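Local coordinates for protein polysaccharide Lyase Family 6 (Bacteroides cellulosilyticus, PDB 6QPS) that probably cleaves mannuronic acid-rich stretches of alginate as a calcium-binding polysaccharide lyase of family 6, at residues V345-N350 with V371-N376; F397-N402 with E418-G423. One frame throughout, in Å; residues are numbered along the deposited sequence.

Contact 1 of 2, residues V345-N350 with V371-N376; sequences VDIAYN and VRFAHN
Backbone hydrogen bonds between V345-Y349 and V371-A374 make a regular parallel ladder, the strand axes 4.8 Å apart and 7° from parallel. R372 opens it, N giving to V345 O and O accepting from I347 N; A374 closes it, N giving to I347 O and O accepting from Y349 N.

On the face that carries D346, A348, R372 and A374, a salt bridge is added. R372, bent at chi3 (71°), turns its guanidinium side-on, and both NE (2.9 Å) and NH2 (2.8 Å) bond to the single oxygen D346 OD1. NH2 uses the syn lone pair, whereas NE comes from above the carboxylate plane.

Past the strands, N350 and N376 lie side by side with amide planes 9° apart. N376 OD1 accepts from N350 N and, at 3.0 Å, from N350 ND2; N376 ND2 reaches I347 O at 3.1 Å, from above that carbonyl's plane. N350 OD1 is taken up by N305 N on strand 301-308, one coil back in the beta-helix.

Aromatic packing covers the bend. H375 CB sits 3.4 Å from the centroid of the Y349 ring, a CH-pi contact over its face, while the two rings are nearly parallel but slid apart and barely overlap.

On the inward face, I347 CG2 touches F373 CD2 (3.8 Å) and I347 CD1 touches V371 CG1. This row continues into strand 397-405, where F397 and F399 meet V371 and F373, and L315 of strand 313-318 packs against I347 and F373 from within.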
loop_
_atom_site.group_PDB
_atom_site.type_symbol
_atom_site.label_atom_id
_atom_site.label_comp_id
_atom_site.label_asym_id
_atom_site.label_seq_id
_atom_site.Cartn_x
_atom_site.Cartn_y
_atom_site.Cartn_z
ATOM N N VAL A 345 -19.604 -9.406 -0.643
ATOM C CA VAL A 345 -18.409 -9.183 0.160
ATOM C C VAL A 345 -18.541 -10.008 1.438
ATOM O O VAL A 345 -19.561 -9.925 2.139
ATOM C CB VAL A 345 -18.211 -7.685 0.490
ATOM C CG1 VAL A 345 -17.063 -7.487 1.469
ATOM C CG2 VAL A 345 -17.950 -6.864 -0.785
ATOM N N ASP A 346 -17.525 -10.830 1.724
ATOM C CA ASP A 346 -17.472 -11.665 2.919
ATOM C C ASP A 346 -16.529 -11.022 3.930
ATOM O O ASP A 346 -15.343 -10.849 3.641
ATOM C CB ASP A 346 -16.950 -13.052 2.513
ATOM C CG ASP A 346 -16.912 -14.044 3.663
ATOM O OD1 ASP A 346 -17.741 -13.934 4.597
ATOM O OD2 ASP A 346 -16.045 -14.940 3.631
ATOM N N ILE A 347 -17.055 -10.672 5.109
ATOM C CA ILE A 347 -16.312 -10.016 6.187
ATOM C C ILE A 347 -16.378 -10.938 7.400
ATOM O O ILE A 347 -17.370 -10.936 8.136
ATOM C CB ILE A 347 -16.854 -8.610 6.492
ATOM C CG1 ILE A 347 -16.939 -7.792 5.184
ATOM C CG2 ILE A 347 -15.980 -7.931 7.511
ATOM C CD1 ILE A 347 -17.571 -6.396 5.293
ATOM N N ALA A 348 -15.323 -11.749 7.601
ATOM C CA ALA A 348 -15.334 -12.846 8.551
ATOM C C ALA A 348 -14.093 -12.896 9.438
ATOM O O ALA A 348 -12.956 -12.756 8.979
ATOM C CB ALA A 348 -15.459 -14.165 7.787
ATOM N N TYR A 349 -14.317 -13.185 10.715
ATOM C CA TYR A 349 -13.233 -13.551 11.639
ATOM C C TYR A 349 -12.243 -12.403 11.843
ATOM O O TYR A 349 -11.052 -12.635 12.033
ATOM C CB TYR A 349 -12.534 -14.887 11.262
ATOM C CG TYR A 349 -13.367 -16.111 11.620
ATOM C CD1 TYR A 349 -13.409 -16.572 12.921
ATOM C CD2 TYR A 349 -14.140 -16.792 10.660
ATOM C CE1 TYR A 349 -14.191 -17.649 13.286
ATOM C CE2 TYR A 349 -14.940 -17.899 11.015
ATOM C CZ TYR A 349 -14.965 -18.318 12.344
ATOM O OH TYR A 349 -15.725 -19.375 12.793
ATOM N N ASN A 350 -12.728 -11.168 11.779
ATOM C CA ASN A 350 -11.935 -9.978 12.052
ATOM C C ASN A 350 -12.194 -9.508 13.481
ATOM O O ASN A 350 -13.140 -9.939 14.139
ATOM C CB ASN A 350 -12.322 -8.847 11.088
ATOM C CG ASN A 350 -12.196 -9.257 9.623
ATOM O OD1 ASN A 350 -11.119 -9.245 9.043
ATOM N ND2 ASN A 350 -13.327 -9.610 9.005
ATOM N N VAL A 371 -23.674 -8.612 1.676
ATOM C CA VAL A 371 -22.520 -8.476 2.555
ATOM C C VAL A 371 -22.739 -9.390 3.750
ATOM O O VAL A 371 -23.770 -9.305 4.427
ATOM C CB VAL A 371 -22.341 -7.029 3.024
ATOM C CG1 VAL A 371 -21.108 -6.890 3.914
ATOM C CG2 VAL A 371 -22.225 -6.104 1.835
ATOM N N ARG A 372 -21.801 -10.285 4.010
ATOM C CA ARG A 372 -21.878 -11.151 5.176
ATOM C C ARG A 372 -20.917 -10.622 6.221
ATOM O O ARG A 372 -19.747 -10.384 5.917
ATOM C CB ARG A 372 -21.556 -12.611 4.836
ATOM C CG ARG A 372 -21.924 -13.560 5.998
ATOM C CD ARG A 372 -21.575 -15.030 5.711
ATOM N NE ARG A 372 -20.121 -15.204 5.728
ATOM C CZ ARG A 372 -19.442 -16.088 6.460
ATOM N NH1 ARG A 372 -20.061 -16.957 7.242
ATOM N NH2 ARG A 372 -18.124 -16.084 6.375
ATOM N N PHE A 373 -21.420 -10.376 7.432
ATOM C CA PHE A 373 -20.600 -9.939 8.564
ATOM C C PHE A 373 -20.742 -11.032 9.631
ATOM O O PHE A 373 -21.734 -11.067 10.361
ATOM C CB PHE A 373 -21.085 -8.550 9.040
ATOM C CG PHE A 373 -20.176 -7.904 10.065
ATOM C CD1 PHE A 373 -20.441 -8.013 11.426
ATOM C CD2 PHE A 373 -19.081 -7.175 9.661
ATOM C CE1 PHE A 373 -19.586 -7.412 12.384
ATOM C CE2 PHE A 373 -18.229 -6.577 10.597
ATOM C CZ PHE A 373 -18.492 -6.703 11.963
ATOM N N ALA A 374 -19.759 -11.935 9.703
ATOM C CA ALA A 374 -19.871 -13.149 10.495
ATOM C C ALA A 374 -18.609 -13.390 11.318
ATOM O O ALA A 374 -17.490 -13.236 10.828
ATOM C CB ALA A 374 -20.130 -14.365 9.590
ATOM N N HIS A 375 -18.800 -13.823 12.559
ATOM C CA HIS A 375 -17.715 -14.300 13.424
ATOM C C HIS A 375 -16.685 -13.227 13.719
ATOM O O HIS A 375 -15.513 -13.524 13.943
ATOM C CB HIS A 375 -17.023 -15.551 12.871
ATOM C CG HIS A 375 -17.941 -16.710 12.734
ATOM N ND1 HIS A 375 -18.477 -17.353 13.824
ATOM C CD2 HIS A 375 -18.436 -17.336 11.637
ATOM C CE1 HIS A 375 -19.263 -18.332 13.407
ATOM N NE2 HIS A 375 -19.266 -18.332 12.084
ATOM N N ASN A 376 -17.113 -11.971 13.735
ATOM C CA ASN A 376 -16.240 -10.864 14.081
ATOM C C ASN A 376 -16.388 -10.515 15.558
ATOM O O ASN A 376 -17.470 -10.628 16.142
ATOM C CB ASN A 376 -16.556 -9.621 13.244
ATOM C CG ASN A 376 -16.429 -9.880 11.756
ATOM O OD1 ASN A 376 -15.341 -9.978 11.215
ATOM N ND2 ASN A 376 -17.555 -10.052 11.097
HETATM O O HOH W 1 -13.059 -12.736 15.354
#

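Contact 2 of 2, residues F397-N402 with E418-G423; sequences FLFLDN and EQVREG. With ACT (acetate ion), chain E.
F399 and G423 meet most intimately here, with Q419 next in buried surface. The CA of G423 lies 3.8 Å from F399 CB, and a beta carbon on G423 would collide with that atom, so the backbone at G423 can come right up to the strand. CG of F399 is anti to its carbonyl carbon (chi1 -61°), and the ring meets V420 and Q419: V420 CG2 lies over one face, 4.1 Å from F399 CE2, and the amide of Q419 stands at the ring edge, NE2 4.0 Å from F399 CD2. Q419 reaches this place with an extended chain. Its NE2 donates to L394 O and to a water, which also accepts from F399 N.

The carbonyl of G423 is the polar joint. G423 O accepts from N402 N (3.1 Å) and N402 ND2 (3.0 Å), which approach from opposite faces of its plane. N402 ND2 also donates to F373 O, and N402 OD1 takes N376 N, so one amide links three successive coils. With an alanine in place of N402, G423 O would probably keep only the backbone bond from the strand, and F373 O and N376 N would lose their side-chain partner.

Asparagines stacked at the same bend of successive coils form the asparagine ladder characteristic of right-handed parallel beta-helices. Here the ladder reaches the C-terminal end of the beta-helix, where the short helix 418-422 packs alongside strand 397-405 and leads into the last strand, 424-426.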
loop_
_atom_site.group_PDB
_atom_site.type_symbol
_atom_site.label_atom_id
_atom_site.label_comp_id
_atom_site.label_asym_id
_atom_site.label_seq_id
_atom_site.Cartn_x
_atom_site.Cartn_y
_atom_site.Cartn_z
ATOM N N PHE A 397 -27.417 -7.127 4.464
ATOM C CA PHE A 397 -26.421 -7.703 5.353
ATOM C C PHE A 397 -26.957 -8.976 6.001
ATOM O O PHE A 397 -28.133 -9.067 6.354
ATOM C CB PHE A 397 -26.062 -6.708 6.496
ATOM C CG PHE A 397 -25.089 -5.638 6.105
ATOM C CD1 PHE A 397 -25.493 -4.536 5.375
ATOM C CD2 PHE A 397 -23.769 -5.716 6.487
ATOM C CE1 PHE A 397 -24.589 -3.557 5.002
ATOM C CE2 PHE A 397 -22.859 -4.744 6.107
ATOM C CZ PHE A 397 -23.254 -3.676 5.376
ATOM N N LEU A 398 -26.088 -9.948 6.174
ATOM C CA LEU A 398 -26.331 -11.093 7.045
ATOM C C LEU A 398 -25.358 -10.943 8.208
ATOM O O LEU A 398 -24.142 -11.020 8.003
ATOM C CB LEU A 398 -26.101 -12.401 6.288
ATOM C CG LEU A 398 -26.057 -13.693 7.123
ATOM C CD1 LEU A 398 -27.371 -13.895 7.873
ATOM C CD2 LEU A 398 -25.756 -14.906 6.247
ATOM N N PHE A 399 -25.880 -10.672 9.404
ATOM C CA PHE A 399 -25.070 -10.590 10.620
ATOM C C PHE A 399 -25.195 -11.930 11.326
ATOM O O PHE A 399 -26.300 -12.312 11.731
ATOM C CB PHE A 399 -25.559 -9.485 11.556
ATOM C CG PHE A 399 -25.525 -8.107 10.979
ATOM C CD1 PHE A 399 -24.381 -7.326 11.057
ATOM C CD2 PHE A 399 -26.644 -7.577 10.391
ATOM C CE1 PHE A 399 -24.358 -6.036 10.527
ATOM C CE2 PHE A 399 -26.637 -6.277 9.886
ATOM C CZ PHE A 399 -25.483 -5.526 9.937
ATOM N N LEU A 400 -24.078 -12.640 11.492
ATOM C CA LEU A 400 -24.110 -14.003 12.003
ATOM C C LEU A 400 -22.981 -14.279 12.990
ATOM O O LEU A 400 -21.804 -14.181 12.645
ATOM C CB LEU A 400 -24.030 -14.971 10.832
ATOM C CG LEU A 400 -24.139 -16.432 11.186
ATOM C CD1 LEU A 400 -25.472 -16.748 11.841
ATOM C CD2 LEU A 400 -23.954 -17.264 9.933
ATOM N N ASP A 401 -23.350 -14.647 14.215
ATOM C CA ASP A 401 -22.410 -15.173 15.202
ATOM C C ASP A 401 -21.210 -14.250 15.431
ATOM O O ASP A 401 -20.072 -14.702 15.586
ATOM C CB ASP A 401 -21.973 -16.587 14.818
ATOM C CG ASP A 401 -23.112 -17.595 14.885
ATOM O OD1 ASP A 401 -24.019 -17.422 15.740
ATOM O OD2 ASP A 401 -23.086 -18.580 14.101
ATOM N N ASN A 402 -21.477 -12.957 15.553
ATOM C CA ASN A 402 -20.475 -12.005 16.020
ATOM C C ASN A 402 -20.517 -11.891 17.545
ATOM O O ASN A 402 -21.483 -12.291 18.198
ATOM C CB ASN A 402 -20.725 -10.643 15.369
ATOM C CG ASN A 402 -20.787 -10.726 13.853
ATOM O OD1 ASN A 402 -19.759 -10.839 13.187
ATOM N ND2 ASN A 402 -22.001 -10.683 13.296
ATOM N N GLU A 418 -33.361 -4.985 15.518
ATOM C CA GLU A 418 -33.386 -6.381 15.949
ATOM C C GLU A 418 -32.441 -7.246 15.128
ATOM O O GLU A 418 -31.815 -8.169 15.661
ATOM C CB GLU A 418 -34.813 -6.930 15.858
ATOM C CG GLU A 418 -34.933 -8.396 16.237
ATOM C CD GLU A 418 -36.372 -8.878 16.238
ATOM O OE1 GLU A 418 -37.137 -8.470 15.337
ATOM O OE2 GLU A 418 -36.736 -9.658 17.142
ATOM N N GLN A 419 -32.347 -6.992 13.823
ATOM C CA GLN A 419 -31.474 -7.800 12.980
ATOM C C GLN A 419 -30.029 -7.711 13.458
ATOM O O GLN A 419 -29.299 -8.711 13.460
ATOM C CB GLN A 419 -31.621 -7.342 11.525
ATOM C CG GLN A 419 -30.993 -8.283 10.539
ATOM C CD GLN A 419 -30.997 -7.749 9.123
ATOM O OE1 GLN A 419 -31.876 -6.972 8.729
ATOM N NE2 GLN A 419 -30.007 -8.179 8.335
ATOM N N VAL A 420 -29.612 -6.530 13.919
ATOM C CA VAL A 420 -28.273 -6.364 14.474
ATOM C C VAL A 420 -28.159 -7.053 15.827
ATOM O O VAL A 420 -27.194 -7.786 16.093
ATOM C CB VAL A 420 -27.902 -4.872 14.561
ATOM C CG1 VAL A 420 -26.532 -4.700 15.196
ATOM C CG2 VAL A 420 -27.954 -4.236 13.179
ATOM N N ARG A 421 -29.116 -6.803 16.722
ATOM C CA ARG A 421 -29.074 -7.447 18.031
ATOM C C ARG A 421 -28.986 -8.964 17.905
ATOM O O ARG A 421 -28.250 -9.609 18.657
ATOM C CB ARG A 421 -30.299 -7.047 18.851
ATOM C CG ARG A 421 -30.358 -5.556 19.208
ATOM C CD ARG A 421 -31.404 -5.208 20.269
ATOM N NE ARG A 421 -32.735 -5.742 19.972
ATOM C CZ ARG A 421 -33.688 -5.106 19.299
ATOM N NH1 ARG A 421 -33.494 -3.871 18.843
ATOM N NH2 ARG A 421 -34.862 -5.702 19.109
ATOM N N GLU A 422 -29.720 -9.552 16.955
ATOM C CA GLU A 422 -29.726 -11.001 16.797
ATOM C C GLU A 422 -28.430 -11.537 16.188
ATOM O O GLU A 422 -28.160 -12.741 16.303
ATOM C CB GLU A 422 -30.910 -11.423 15.920
ATOM C CG GLU A 422 -32.275 -11.034 16.472
ATOM C CD GLU A 422 -32.754 -11.950 17.578
ATOM O OE1 GLU A 422 -31.914 -12.645 18.192
ATOM O OE2 GLU A 422 -33.979 -11.972 17.835
ATOM N N GLY A 423 -27.642 -10.693 15.533
ATOM C CA GLY A 423 -26.378 -11.057 14.930
ATOM C C GLY A 423 -25.167 -10.969 15.830
ATOM O O GLY A 423 -24.061 -11.276 15.364
HETATM C C ACT E . -35.891 -2.934 13.804
HETATM O O ACT E . -35.147 -2.940 12.787
HETATM O OXT ACT E . -35.913 -3.725 14.794
HETATM C CH3 ACT E . -36.940 -1.806 13.792
HETATM O O HOH W 2 -28.847 -10.745 9.609
HETATM O O HOH W 3 -26.156 -14.773 15.038
#

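Contacts 1 and 2 are consecutive steps along the same beta-helix, their centres 11 Å apart, and strand 371-379 of the first neighbours strand 397-405 of the second. F373 N is 2.9 Å from L398 O, a probable backbone hydrogen bond that carries the ladder onward. The asparagine row of contact 1 continues through N402, with N376 N 2.9 Å from its OD1. The partner changes: a parallel strand, 371-374, pairs with 345-348, whereas a helical turn and G423 meet 397-402. Both contacts lie away from the calcium site of N210, E213, E242 and E244, in the C-terminal coils of the beta-helix.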